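Histidine acid phosphatase (Bifidobacterium longum subsp. infantis, PDB 6RXD) probably removes phosphate groups from phytate and other inositol polyphosphates, acting as a histidine acid phosphatase of the multiple inositol polyphosphate phosphatase type. Local coordinates at residues G98-Y109 with R142-F150; T484-K494 with K507-I515. All coordinates share one frame; numbering follows the deposited sequence. Where two conformers were deposited one is given.

Contact 1 (G98-Y109 with R142-F150)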
ATOM      1  N   GLY A  98       2.574  11.341  10.333  1.00 14.88           N
ATOM      2  CA  GLY A  98       2.445  11.029   8.918  1.00 16.26           C
ATOM      3  C   GLY A  98       3.728  10.584   8.245  1.00 19.89           C
ATOM      4  O   GLY A  98       3.706  10.132   7.099  1.00 21.38           O
ATOM      5  N   MET A  99       4.848  10.702   8.949  1.00 15.70           N
ATOM      6  CA  MET A  99       6.147  10.453   8.329  1.00 14.10           C
ATOM      7  C   MET A  99       6.469   8.966   8.203  1.00 13.75           C
ATOM      8  O   MET A  99       5.883   8.130   8.899  1.00 14.03           O
ATOM      9  CB  MET A  99       7.242  11.157   9.132  1.00 17.66           C
ATOM     10  CG  MET A  99       7.051  12.645   9.201  1.00 19.22           C
ATOM     11  SD  MET A  99       7.358  13.402   7.596  1.00 25.40           S
ATOM     12  CE  MET A  99       9.152  13.397   7.573  1.00 34.48           C
ATOM     13  N   LEU A 100       7.389   8.639   7.298  1.00 15.88           N
ATOM     14  CA  LEU A 100       7.896   7.274   7.170  0.57 13.69           C
ATOM     15  C   LEU A 100       8.473   6.849   8.503  1.00 15.47           C
ATOM     16  O   LEU A 100       9.124   7.641   9.180  1.00 17.50           O
ATOM     17  CB  LEU A 100       9.025   7.200   6.135  0.57 14.46           C
ATOM     18  CG  LEU A 100       8.757   6.919   4.662  0.57 20.26           C
ATOM     19  CD1 LEU A 100      10.070   6.544   3.979  0.57 22.27           C
ATOM     20  CD2 LEU A 100       7.738   5.800   4.509  0.57 18.46           C
ATOM     21  N   THR A 101       8.243   5.601   8.880  1.00 15.13           N
ATOM     22  CA  THR A 101       8.842   5.074  10.099  1.00 14.27           C
ATOM     23  C   THR A 101      10.193   4.445   9.770  1.00 16.70           C
ATOM     24  O   THR A 101      10.543   4.303   8.594  1.00 16.09           O
ATOM     25  CB  THR A 101       7.929   4.021  10.742  1.00 16.08           C
ATOM     26  OG1 THR A 101       7.842   2.883   9.881  1.00 14.67           O
ATOM     27  CG2 THR A 101       6.534   4.585  10.966  1.00 18.31           C
ATOM     28  N   GLY A 102      10.959   4.079  10.803  1.00 16.67           N
ATOM     29  CA  GLY A 102      12.208   3.369  10.596  1.00 17.32           C
ATOM     30  C   GLY A 102      11.984   2.086   9.816  1.00 16.45           C
ATOM     31  O   GLY A 102      12.783   1.725   8.944  1.00 15.75           O
ATOM     32  N   GLN A 103      10.897   1.389  10.133  1.00 13.11           N
ATOM     33  CA  GLN A 103      10.557   0.168   9.410  1.00 13.49           C
ATOM     34  C   GLN A 103      10.289   0.465   7.935  1.00 15.72           C
ATOM     35  O   GLN A 103      10.710  -0.286   7.053  1.00 12.86           O
ATOM     36  CB  GLN A 103       9.306  -0.469  10.026  1.00 12.86           C
ATOM     37  CG  GLN A 103       8.815  -1.725   9.305  1.00 12.02           C
ATOM     38  CD  GLN A 103       7.503  -2.232   9.895  0.78 11.21           C
ATOM     39  OE1 GLN A 103       6.421  -1.943   9.386  0.84 10.71           O
ATOM     40  NE2 GLN A 103       7.599  -2.982  10.981  0.88 13.43           N
ATOM     41  N   GLY A 104       9.568   1.553   7.670  1.00 12.15           N
ATOM     42  CA  GLY A 104       9.240   1.912   6.290  1.00 12.51           C
ATOM     43  C   GLY A 104      10.483   2.224   5.474  1.00 14.95           C
ATOM     44  O   GLY A 104      10.564   1.922   4.283  1.00 14.72           O
ATOM     45  N   ALA A 105      11.459   2.846   6.115  1.00 13.02           N
ATOM     46  CA  ALA A 105      12.723   3.132   5.458  1.00 14.52           C
ATOM     47  C   ALA A 105      13.465   1.830   5.162  1.00 13.46           C
ATOM     48  O   ALA A 105      14.008   1.634   4.051  1.00 16.60           O
ATOM     49  CB  ALA A 105      13.585   4.054   6.340  1.00 16.48           C
ATOM     50  N   GLN A 106      13.498   0.939   6.153  1.00 15.31           N
ATOM     51  CA  GLN A 106      14.191  -0.342   6.001  1.00 17.98           C
ATOM     52  C   GLN A 106      13.563  -1.216   4.928  1.00 18.01           C
ATOM     53  O   GLN A 106      14.280  -1.937   4.220  1.00 16.83           O
ATOM     54  CB  GLN A 106      14.267  -1.095   7.335  1.00 17.90           C
ATOM     55  CG  GLN A 106      15.189  -0.413   8.350  0.74 20.54           C
ATOM     56  CD  GLN A 106      15.242  -1.118   9.700  0.70 25.18           C
ATOM     57  OE1 GLN A 106      14.278  -1.753  10.130  0.72 25.51           O
ATOM     58  NE2 GLN A 106      16.375  -0.995  10.380  0.62 27.31           N
ATOM     59  N   GLN A 107      12.237  -1.153   4.809  1.00 14.48           N
ATOM     60  CA  GLN A 107      11.518  -1.918   3.782  1.00 12.38           C
ATOM     61  C   GLN A 107      12.054  -1.572   2.412  1.00 12.91           C
ATOM     62  O   GLN A 107      12.452  -2.448   1.653  1.00 14.47           O
ATOM     63  CB  GLN A 107      10.001  -1.660   3.835  1.00 11.31           C
ATOM     64  CG  GLN A 107       9.298  -2.288   5.050  1.00 10.45           C
ATOM     65  CD  GLN A 107       7.911  -1.704   5.306  1.00 14.84           C
ATOM     66  OE1 GLN A 107       7.564  -0.642   4.776  1.00 14.21           O
ATOM     67  NE2 GLN A 107       7.112  -2.391   6.136  1.00 13.05           N
ATOM     68  N   HIS A 108      12.082  -0.281   2.108  1.00 15.68           N
ATOM     69  CA  HIS A 108      12.525   0.167   0.795  1.00 12.10           C
ATOM     70  C   HIS A 108      14.024   0.026   0.580  1.00 14.22           C
ATOM     71  O   HIS A 108      14.470  -0.283  -0.525  1.00 14.90           O
ATOM     72  CB  HIS A 108      12.006   1.576   0.512  1.00 15.91           C
ATOM     73  CG  HIS A 108      10.586   1.575   0.056  1.00 14.08           C
ATOM     74  ND1 HIS A 108      10.240   1.465  -1.275  1.00 18.22           N
ATOM     75  CD2 HIS A 108       9.425   1.567   0.750  1.00 11.92           C
ATOM     76  CE1 HIS A 108       8.925   1.422  -1.383  1.00 16.08           C
ATOM     77  NE2 HIS A 108       8.403   1.476  -0.168  1.00 14.91           N
ATOM     78  N   TYR A 109      14.801   0.220   1.637  1.00 15.71           N
ATOM     79  CA  TYR A 109      16.242   0.006   1.540  1.00 14.56           C
ATOM     80  C   TYR A 109      16.522  -1.436   1.102  1.00 12.94           C
ATOM     81  O   TYR A 109      17.328  -1.680   0.203  1.00 14.32           O
ATOM     82  CB  TYR A 109      16.883   0.313   2.891  1.00 11.45           C
ATOM     83  CG  TYR A 109      18.399   0.279   2.881  1.00 18.15           C
ATOM     84  CD1 TYR A 109      19.135   1.450   2.738  1.00 25.27           C
ATOM     85  CD2 TYR A 109      19.087  -0.922   3.023  1.00 22.00           C
ATOM     86  CE1 TYR A 109      20.514   1.428   2.734  1.00 27.41           C
ATOM     87  CE2 TYR A 109      20.470  -0.955   3.016  1.00 26.93           C
ATOM     88  CZ  TYR A 109      21.175   0.224   2.870  1.00 21.39           C
ATOM     89  OH  TYR A 109      22.551   0.198   2.870  1.00 32.16           O
ATOM     90  N   ARG A 142       5.870  11.097   1.013  1.00 15.44           N
ATOM     91  CA  ARG A 142       6.191   9.786   1.580  1.00 16.99           C
ATOM     92  C   ARG A 142       6.533   8.755   0.502  1.00 18.25           C
ATOM     93  O   ARG A 142       7.356   7.869   0.729  1.00 17.39           O
ATOM     94  CB  ARG A 142       5.062   9.277   2.477  1.00 20.83           C
ATOM     95  CG  ARG A 142       5.225   9.630   3.961  1.00 31.08           C
ATOM     96  CD  ARG A 142       5.004  11.104   4.259  1.00 32.24           C
ATOM     97  NE  ARG A 142       6.227  11.897   4.152  1.00 31.99           N
ATOM     98  CZ  ARG A 142       6.269  13.220   4.281  1.00 32.75           C
ATOM     99  NH1 ARG A 142       7.420  13.869   4.167  1.00 38.52           N
ATOM    100  NH2 ARG A 142       5.155  13.896   4.520  1.00 37.85           N
ATOM    101  N   ALA A 143       5.916   8.876  -0.670  1.00 15.78           N
ATOM    102  CA  ALA A 143       6.264   7.984  -1.778  1.00 18.00           C
ATOM    103  C   ALA A 143       7.676   8.297  -2.276  1.00 15.71           C
ATOM    104  O   ALA A 143       8.474   7.398  -2.544  1.00 16.89           O
ATOM    105  CB  ALA A 143       5.241   8.088  -2.919  1.00 15.54           C
ATOM    106  N   THR A 144       7.990   9.583  -2.373  1.00 15.53           N
ATOM    107  CA  THR A 144       9.308  10.011  -2.826  1.00 17.32           C
ATOM    108  C   THR A 144      10.365   9.592  -1.802  1.00 16.72           C
ATOM    109  O   THR A 144      11.421   9.060  -2.168  1.00 16.98           O
ATOM    110  CB  THR A 144       9.337  11.533  -3.066  1.00 18.65           C
ATOM    111  OG1 THR A 144       8.324  11.875  -4.022  1.00 17.47           O
ATOM    112  CG2 THR A 144      10.699  11.991  -3.604  1.00 15.43           C
ATOM    113  N   GLU A 145      10.071   9.801  -0.519  1.00 17.94           N
ATOM    114  CA  GLU A 145      11.001   9.401   0.537  1.00 17.34           C
ATOM    115  C   GLU A 145      11.212   7.890   0.583  1.00 16.34           C
ATOM    116  O   GLU A 145      12.302   7.413   0.892  1.00 15.55           O
ATOM    117  CB  GLU A 145      10.528   9.932   1.892  1.00 21.87           C
ATOM    118  CG  GLU A 145      10.675  11.450   1.981  1.00 25.50           C
ATOM    119  CD  GLU A 145       9.781  12.072   3.028  1.00 31.42           C
ATOM    120  OE1 GLU A 145       9.012  11.337   3.681  1.00 27.63           O
ATOM    121  OE2 GLU A 145       9.839  13.307   3.188  1.00 32.08           O
ATOM    122  N   SER A 146      10.165   7.132   0.283  1.00 14.90           N
ATOM    123  CA  SER A 146      10.327   5.687   0.164  1.00 13.15           C
ATOM    124  C   SER A 146      11.294   5.379  -0.966  1.00 16.27           C
ATOM    125  O   SER A 146      12.222   4.580  -0.804  1.00 15.48           O
ATOM    126  CB  SER A 146       8.978   5.013  -0.084  1.00 14.00           C
ATOM    127  OG  SER A 146       8.154   5.159   1.057  1.00 15.20           O
ATOM    128  N   GLY A 147      11.085   6.039  -2.101  1.00 16.05           N
ATOM    129  CA  GLY A 147      11.988   5.919  -3.229  1.00 15.36           C
ATOM    130  C   GLY A 147      13.420   6.273  -2.866  1.00 14.36           C
ATOM    131  O   GLY A 147      14.359   5.612  -3.318  1.00 16.99           O
ATOM    132  N   GLU A 148      13.597   7.303  -2.044  1.00 15.17           N
ATOM    133  CA  GLU A 148      14.941   7.731  -1.661  1.00 17.03           C
ATOM    134  C   GLU A 148      15.654   6.638  -0.876  1.00 16.13           C
ATOM    135  O   GLU A 148      16.853   6.426  -1.031  1.00 19.01           O
ATOM    136  CB  GLU A 148      14.880   9.038  -0.861  1.00 17.22           C
ATOM    137  CG  GLU A 148      14.368  10.215  -1.680  1.00 18.73           C
ATOM    138  CD  GLU A 148      14.015  11.421  -0.834  1.00 24.93           C
ATOM    139  OE1 GLU A 148      14.323  11.414   0.376  1.00 25.65           O
ATOM    140  OE2 GLU A 148      13.424  12.376  -1.385  1.00 24.54           O
ATOM    141  N   ASN A 149      14.906   5.923  -0.043  1.00 15.52           N
ATOM    142  CA  ASN A 149      15.493   4.804   0.680  1.00 13.21           C
ATOM    143  C   ASN A 149      15.823   3.616  -0.218  1.00 16.47           C
ATOM    144  O   ASN A 149      16.843   2.958  -0.028  1.00 17.30           O
ATOM    145  CB  ASN A 149      14.594   4.396   1.850  1.00 15.53           C
ATOM    146  CG  ASN A 149      14.707   5.361   3.019  1.00 17.97           C
ATOM    147  OD1 ASN A 149      15.708   5.358   3.730  1.00 20.69           O
ATOM    148  ND2 ASN A 149      13.695   6.201   3.210  1.00 20.33           N
ATOM    149  N   PHE A 150      14.956   3.341  -1.189  1.00 14.92           N
ATOM    150  CA  PHE A 150      15.224   2.316  -2.188  1.00 15.64           C
ATOM    151  C   PHE A 150      16.521   2.685  -2.915  1.00 15.10           C
ATOM    152  O   PHE A 150      17.398   1.838  -3.133  1.00 15.96           O
ATOM    153  CB  PHE A 150      14.042   2.261  -3.167  1.00 12.48           C
ATOM    154  CG  PHE A 150      14.217   1.313  -4.338  1.00 15.50           C
ATOM    155  CD1 PHE A 150      13.441   0.164  -4.439  1.00 14.10           C
ATOM    156  CD2 PHE A 150      15.099   1.610  -5.371  1.00 16.72           C
ATOM    157  CE1 PHE A 150      13.572  -0.695  -5.535  1.00 13.83           C
ATOM    158  CE2 PHE A 150      15.241   0.755  -6.460  1.00 18.87           C
ATOM    159  CZ  PHE A 150      14.470  -0.390  -6.543  1.00 17.76           C
TER
HETATM  160  O   HOH W   1       2.260  12.982   5.757  1.00 44.29           O
HETATM  161  O   HOH W   2       8.963  10.636   6.147  1.00 28.33           O

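Contact 2 (T484-K494 with K507-I515)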
ATOM      1  N   THR A 484      -0.154 -17.575 -21.706  1.00 13.91           N
ATOM      2  CA  THR A 484       0.625 -18.782 -21.987  1.00 13.28           C
ATOM      3  C   THR A 484       2.111 -18.466 -21.908  1.00 11.60           C
ATOM      4  O   THR A 484       2.576 -17.580 -22.614  1.00 12.31           O
ATOM      5  CB  THR A 484       0.349 -19.281 -23.416  1.00 15.07           C
ATOM      6  OG1 THR A 484      -1.040 -19.587 -23.552  1.00 17.62           O
ATOM      7  CG2 THR A 484       1.174 -20.528 -23.733  1.00 15.70           C
ATOM      8  N   PRO A 485       2.862 -19.182 -21.046  1.00 14.39           N
ATOM      9  CA  PRO A 485       4.301 -18.894 -20.951  1.00 14.13           C
ATOM     10  C   PRO A 485       5.100 -19.455 -22.117  1.00 16.16           C
ATOM     11  O   PRO A 485       4.538 -20.094 -23.010  1.00 14.94           O
ATOM     12  CB  PRO A 485       4.722 -19.560 -19.625  1.00 17.00           C
ATOM     13  CG  PRO A 485       3.646 -20.539 -19.313  1.00 21.18           C
ATOM     14  CD  PRO A 485       2.375 -20.019 -19.937  1.00 17.55           C
ATOM     15  N   VAL A 486       6.410 -19.225 -22.113  1.00 13.42           N
ATOM     16  CA  VAL A 486       7.226 -19.562 -23.279  1.00 12.92           C
ATOM     17  C   VAL A 486       7.418 -21.061 -23.463  1.00 14.17           C
ATOM     18  O   VAL A 486       7.789 -21.523 -24.544  1.00 14.74           O
ATOM     19  CB  VAL A 486       8.608 -18.905 -23.198  1.00 12.68           C
ATOM     20  CG1 VAL A 486       8.464 -17.391 -23.165  1.00 14.46           C
ATOM     21  CG2 VAL A 486       9.376 -19.424 -21.968  1.00 12.75           C
ATOM     22  N   ALA A 487       7.170 -21.820 -22.403  1.00 12.50           N
ATOM     23  CA  ALA A 487       7.311 -23.269 -22.446  1.00 13.81           C
ATOM     24  C   ALA A 487       6.539 -23.847 -21.277  1.00 16.52           C
ATOM     25  O   ALA A 487       6.255 -23.136 -20.316  1.00 14.34           O
ATOM     26  CB  ALA A 487       8.782 -23.669 -22.343  1.00 13.82           C
ATOM     27  N   ASP A 488       6.216 -25.137 -21.334  1.00 15.83           N
ATOM     28  CA  ASP A 488       5.645 -25.776 -20.156  1.00 16.19           C
ATOM     29  C   ASP A 488       6.608 -25.608 -18.987  1.00 13.98           C
ATOM     30  O   ASP A 488       7.831 -25.646 -19.171  1.00 18.09           O
ATOM     31  CB  ASP A 488       5.416 -27.265 -20.402  1.00 19.28           C
ATOM     32  CG  ASP A 488       4.484 -27.533 -21.554  1.00 21.90           C
ATOM     33  OD1 ASP A 488       3.297 -27.161 -21.470  1.00 23.77           O
ATOM     34  OD2 ASP A 488       4.945 -28.158 -22.524  1.00 25.68           O
ATOM     35  N   GLY A 489       6.055 -25.381 -17.800  1.00 15.86           N
ATOM     36  CA  GLY A 489       6.847 -25.299 -16.588  1.00 17.47           C
ATOM     37  C   GLY A 489       7.639 -24.010 -16.422  1.00 17.75           C
ATOM     38  O   GLY A 489       8.528 -23.933 -15.575  1.00 23.04           O
ATOM     39  N   SER A 490       7.317 -22.996 -17.222  1.00 17.82           N
ATOM     40  CA  SER A 490       8.051 -21.736 -17.167  1.00 15.37           C
ATOM     41  C   SER A 490       7.185 -20.624 -16.594  1.00 14.43           C
ATOM     42  O   SER A 490       5.955 -20.650 -16.733  1.00 14.18           O
ATOM     43  CB  SER A 490       8.520 -21.336 -18.566  1.00 16.88           C
ATOM     44  OG  SER A 490       9.272 -20.137 -18.528  1.00 14.08           O
ATOM     45  N   THR A 491       7.842 -19.661 -15.945  1.00 14.05           N
ATOM     46  CA  THR A 491       7.197 -18.425 -15.499  1.00 13.19           C
ATOM     47  C   THR A 491       7.624 -17.235 -16.344  1.00 12.23           C
ATOM     48  O   THR A 491       7.389 -16.086 -15.964  1.00 13.79           O
ATOM     49  CB  THR A 491       7.522 -18.118 -14.025  1.00 17.71           C
ATOM     50  OG1 THR A 491       8.936 -18.197 -13.837  1.00 19.00           O
ATOM     51  CG2 THR A 491       6.835 -19.114 -13.110  1.00 22.13           C
ATOM     52  N   TRP A 492       8.268 -17.504 -17.481  1.00 11.37           N
ATOM     53  CA  TRP A 492       8.627 -16.464 -18.438  1.00 13.04           C
ATOM     54  C   TRP A 492       7.602 -16.422 -19.566  1.00 13.64           C
ATOM     55  O   TRP A 492       7.135 -17.466 -20.019  1.00 13.87           O
ATOM     56  CB  TRP A 492      10.030 -16.717 -19.009  1.00 13.75           C
ATOM     57  CG  TRP A 492      11.081 -16.642 -17.958  1.00 13.44           C
ATOM     58  CD1 TRP A 492      11.449 -17.635 -17.085  1.00 15.42           C
ATOM     59  CD2 TRP A 492      11.897 -15.509 -17.644  1.00 12.49           C
ATOM     60  NE1 TRP A 492      12.436 -17.181 -16.244  1.00 15.14           N
ATOM     61  CE2 TRP A 492      12.731 -15.878 -16.566  1.00 11.96           C
ATOM     62  CE3 TRP A 492      11.998 -14.211 -18.165  1.00 12.72           C
ATOM     63  CZ2 TRP A 492      13.664 -14.999 -16.000  1.00 15.47           C
ATOM     64  CZ3 TRP A 492      12.921 -13.339 -17.607  1.00 13.24           C
ATOM     65  CH2 TRP A 492      13.746 -13.738 -16.536  1.00 14.78           C
ATOM     66  N   TYR A 493       7.281 -15.207 -20.022  1.00 12.72           N
ATOM     67  CA  TYR A 493       6.255 -14.988 -21.044  1.00 11.54           C
ATOM     68  C   TYR A 493       6.763 -14.048 -22.124  1.00 10.77           C
ATOM     69  O   TYR A 493       7.416 -13.039 -21.823  1.00 12.02           O
ATOM     70  CB  TYR A 493       5.034 -14.327 -20.410  1.00 11.41           C
ATOM     71  CG  TYR A 493       4.345 -15.168 -19.375  1.00 12.18           C
ATOM     72  CD1 TYR A 493       3.163 -15.821 -19.677  1.00 11.61           C
ATOM     73  CD2 TYR A 493       4.881 -15.322 -18.097  1.00 10.27           C
ATOM     74  CE1 TYR A 493       2.510 -16.594 -18.726  1.00 13.64           C
ATOM     75  CE2 TYR A 493       4.230 -16.101 -17.130  1.00 11.96           C
ATOM     76  CZ  TYR A 493       3.052 -16.728 -17.458  1.00 12.66           C
ATOM     77  OH  TYR A 493       2.397 -17.490 -16.520  1.00 13.13           O
ATOM     78  N   LYS A 494       6.418 -14.342 -23.375  1.00 10.90           N
ATOM     79  CA  LYS A 494       6.761 -13.444 -24.477  1.00 11.09           C
ATOM     80  C   LYS A 494       6.080 -12.091 -24.310  1.00 12.66           C
ATOM     81  O   LYS A 494       4.930 -12.012 -23.849  1.00 13.91           O
ATOM     82  CB  LYS A 494       6.326 -14.034 -25.810  1.00 13.26           C
ATOM     83  CG  LYS A 494       7.223 -15.130 -26.353  1.00 12.86           C
ATOM     84  CD  LYS A 494       6.852 -15.404 -27.812  1.00 13.76           C
ATOM     85  CE  LYS A 494       7.690 -16.548 -28.397  1.00 18.32           C
ATOM     86  NZ  LYS A 494       7.280 -16.882 -29.807  1.00 16.88           N
ATOM     87  N   LYS A 507      -6.911 -12.506 -24.456  1.00 16.01           N
ATOM     88  CA  LYS A 507      -6.679 -13.557 -25.439  1.00 14.89           C
ATOM     89  C   LYS A 507      -5.236 -14.028 -25.387  1.00 22.49           C
ATOM     90  O   LYS A 507      -4.310 -13.220 -25.243  1.00 21.80           O
ATOM     91  CB  LYS A 507      -6.948 -13.048 -26.851  1.00 19.12           C
ATOM     92  CG  LYS A 507      -8.356 -12.570 -27.107  1.00 24.17           C
ATOM     93  CD  LYS A 507      -8.502 -12.173 -28.563  1.00 30.48           C
ATOM     94  CE  LYS A 507      -9.940 -11.849 -28.908  1.00 36.60           C
ATOM     95  NZ  LYS A 507     -10.072 -11.447 -30.335  1.00 37.71           N
ATOM     96  N   THR A 508      -5.037 -15.332 -25.534  1.00 17.58           N
ATOM     97  CA  THR A 508      -3.683 -15.855 -25.654  1.00 16.48           C
ATOM     98  C   THR A 508      -3.297 -16.005 -27.122  1.00 21.82           C
ATOM     99  O   THR A 508      -4.155 -16.242 -27.980  1.00 21.07           O
ATOM    100  CB  THR A 508      -3.522 -17.202 -24.941  1.00 18.98           C
ATOM    101  OG1 THR A 508      -2.148 -17.601 -24.994  1.00 18.18           O
ATOM    102  CG2 THR A 508      -4.386 -18.277 -25.609  1.00 17.10           C
ATOM    103  N   LEU A 509      -2.007 -15.866 -27.415  1.00 16.61           N
ATOM    104  CA  LEU A 509      -1.532 -16.134 -28.768  1.00 21.63           C
ATOM    105  C   LEU A 509      -1.354 -17.633 -28.979  1.00 22.51           C
ATOM    106  O   LEU A 509      -1.062 -18.072 -30.093  1.00 22.47           O
ATOM    107  CB  LEU A 509      -0.218 -15.401 -29.056  1.00 17.10           C
ATOM    108  CG  LEU A 509      -0.286 -13.881 -28.937  1.00 17.93           C
ATOM    109  CD1 LEU A 509       1.075 -13.240 -29.220  1.00 19.46           C
ATOM    110  CD2 LEU A 509      -1.361 -13.312 -29.859  1.00 23.03           C
ATOM    111  N   GLY A 510      -1.527 -18.420 -27.919  1.00 21.65           N
ATOM    112  CA  GLY A 510      -1.486 -19.871 -28.046  1.00 19.96           C
ATOM    113  C   GLY A 510      -0.115 -20.405 -28.417  1.00 21.80           C
ATOM    114  O   GLY A 510       0.861 -20.129 -27.729  1.00 20.87           O
ATOM    115  N   GLN A 511      -0.039 -21.182 -29.495  1.00 22.24           N
ATOM    116  CA  GLN A 511       1.236 -21.737 -29.936  1.00 19.37           C
ATOM    117  C   GLN A 511       2.269 -20.651 -30.243  1.00 19.08           C
ATOM    118  O   GLN A 511       3.471 -20.856 -30.057  1.00 23.45           O
ATOM    119  CB  GLN A 511       1.037 -22.641 -31.157  1.00 21.48           C
ATOM    120  CG  GLN A 511       2.250 -23.498 -31.479  1.00 35.19           C
ATOM    121  CD  GLN A 511       2.654 -24.399 -30.320  1.00 38.24           C
ATOM    122  OE1 GLN A 511       1.803 -24.943 -29.611  1.00 46.64           O
ATOM    123  NE2 GLN A 511       3.957 -24.549 -30.114  1.00 38.55           N
ATOM    124  N   ASP A 512       1.810 -19.486 -30.697  1.00 17.80           N
ATOM    125  CA  ASP A 512       2.737 -18.399 -30.998  1.00 20.00           C
ATOM    126  C   ASP A 512       3.359 -17.768 -29.747  1.00 16.73           C
ATOM    127  O   ASP A 512       4.283 -16.965 -29.855  1.00 20.55           O
ATOM    128  CB  ASP A 512       2.064 -17.326 -31.854  1.00 21.56           C
ATOM    129  CG  ASP A 512       1.855 -17.774 -33.288  1.00 37.39           C
ATOM    130  OD1 ASP A 512       2.400 -18.833 -33.672  1.00 39.98           O
ATOM    131  OD2 ASP A 512       1.151 -17.056 -34.032  1.00 45.58           O
ATOM    132  N   ALA A 513       2.851 -18.135 -28.573  1.00 15.56           N
ATOM    133  CA  ALA A 513       3.431 -17.673 -27.311  1.00 15.79           C
ATOM    134  C   ALA A 513       4.667 -18.495 -26.940  1.00 15.76           C
ATOM    135  O   ALA A 513       5.456 -18.084 -26.099  1.00 15.51           O
ATOM    136  CB  ALA A 513       2.386 -17.749 -26.188  1.00 15.15           C
ATOM    137  N   ARG A 514       4.830 -19.668 -27.554  1.00 16.49           N
ATOM    138  CA  ARG A 514       5.929 -20.560 -27.178  1.00 15.83           C
ATOM    139  C   ARG A 514       7.218 -20.170 -27.892  1.00 17.48           C
ATOM    140  O   ARG A 514       7.185 -19.740 -29.041  1.00 17.19           O
ATOM    141  CB  ARG A 514       5.581 -22.013 -27.529  1.00 17.22           C
ATOM    142  CG  ARG A 514       4.275 -22.501 -26.917  1.00 17.24           C
ATOM    143  CD  ARG A 514       4.301 -22.479 -25.398  1.00 19.41           C
ATOM    144  NE  ARG A 514       3.396 -23.494 -24.850  1.00 21.31           N
ATOM    145  CZ  ARG A 514       3.148 -23.679 -23.556  1.00 24.60           C
ATOM    146  NH1 ARG A 514       3.702 -22.891 -22.643  1.00 16.63           N
ATOM    147  NH2 ARG A 514       2.326 -24.649 -23.174  1.00 23.70           N
ATOM    148  N   ILE A 515       8.355 -20.310 -27.215  1.00 16.88           N
ATOM    149  CA  ILE A 515       9.637 -20.102 -27.888  1.00 17.18           C
ATOM    150  C   ILE A 515      10.069 -21.362 -28.639  1.00 30.42           C
ATOM    151  O   ILE A 515       9.523 -22.448 -28.419  1.00 25.56           O
ATOM    152  CB  ILE A 515      10.767 -19.681 -26.929  1.00 20.46           C
ATOM    153  CG1 ILE A 515      10.996 -20.737 -25.848  1.00 21.80           C
ATOM    154  CG2 ILE A 515      10.500 -18.302 -26.320  1.00 20.36           C
ATOM    155  CD1 ILE A 515      12.093 -20.358 -24.871  1.00 27.00           C
ATOM    156  OXT ILE A 515      10.975 -21.321 -29.477  1.00 34.60           O
TER
HETATM  157  O   HOH W   3       4.892 -16.648 -23.783  1.00 13.21           O
HETATM  158  O   HOH W   4       8.767 -23.610 -25.886  1.00 19.10           O

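Contact 1 (G98-Y109 with R142-F150)
Tyr109 and Phe150 bring their backbones within 4.5 Å, CA to CA, where helix segments 102-109 and 142-150 cross at -53° with axes 7.4 Å apart at closest approach. So close a pass lets backbone meet backbone: Phe150 CA lies 3.2 Å from His108 O and Tyr109 CA 3.4 Å from Asn149 O, a reciprocal pair of CA-H...O contacts. Ser146 CB sits over the centre of the His108 imidazole, 3.6 Å from the ring centroid, a CH-pi contact almost along the ring normal. With chi1 at -66°, Ser146 OG turns back to Arg142 O, a carbonyl that Ser146 N reaches from its other face; CB is left to meet the ring. Leu100 puts CD2 against Ser146 OG and CD1 3.7 Å from Asn149 ND2, while Asn149 OD1 and CG touch Ala105 CB. At the outer end Met99 SD lies 3.5 Å from Arg142 CZ, over the guanidinium face; Arg142 holds Glu145 side-on, NE to OE1 and NH1 to OE2, a salt bridge in or near the guanidinium plane. A water joins Leu100 N to Glu145 OE1. Gly46 N also bonds Ser146 OG and Ser47 bonds Gln103 and Gln107, so the helix pair probably backs the Arg-His-Gly-Xaa-Arg signature loop of histidine acid phosphatases after strand 34-44. Phe150 reaches on to Phe395 of strand 391-398, parallel to strand 34-44 in the mixed sheet.

Contact 2 (T484-K494 with K507-I515)
Lys494 and Arg514 carry most of the polar grip. The extended Lys494 chain runs past Ala513 O to place NZ 3.0 Å from both Asp512 O and Arg514 O, meeting each carbonyl from above its plane. Arg514 reaches back the other way: NH1 donates to Pro485 O at 2.9 Å, and NH2 forms a longer salt bridge with Asp488 OD1 at 3.2 Å, the carboxylate and guanidinium planes 68° apart. A bend at chi2 (-62°) swings the guanidinium back, with Thr484 CG2 over one face and Asp488 N over the other. Ile515 N bonds Val486 O on a lone pair in the carbonyl plane, and Thr484 OG1 donates to Thr508 OG1 at 2.7 Å, a hydroxyl also bonded to Glu497 of helix 495-501. One water links Thr484 O, Lys494 N and Ala513 O. Further out, Val486 CB packs on Ile515 CG2 at 3.7 Å. The C-terminal tail, ending at the Ile515 carboxylate, thus docks on the segment leading into strand 493-494, near the Cys483-Cys501 disulfide in sequence. An alanine in place of Lys494 would probably leave the Asp512 and Arg514 carbonyls without their shared donor and set the C-terminal residues freer to move. Two cationic side chains, one from each segment, pin the terminus largely through backbone carbonyls.

The two contacts are separate: their centres lie about 37 Å apart, their nearest atoms about 17 Å, and contact 1 closes before contact 2 opens along the chain. Contact 1 is the more central, about 12 Å from the chain centre against about 31 Å, and probably backs the signature loop of the active site; contact 2 joins largely irregular segments at the surface. The mixed sheet connects them indirectly, through strands 34-44 and 493-494. No residue of either contact is a ligand of the bound zinc ions. Met99's side chain is about 10 Å from that of the zinc ligand Glu94 and about 13 Å from a bound zinc ion.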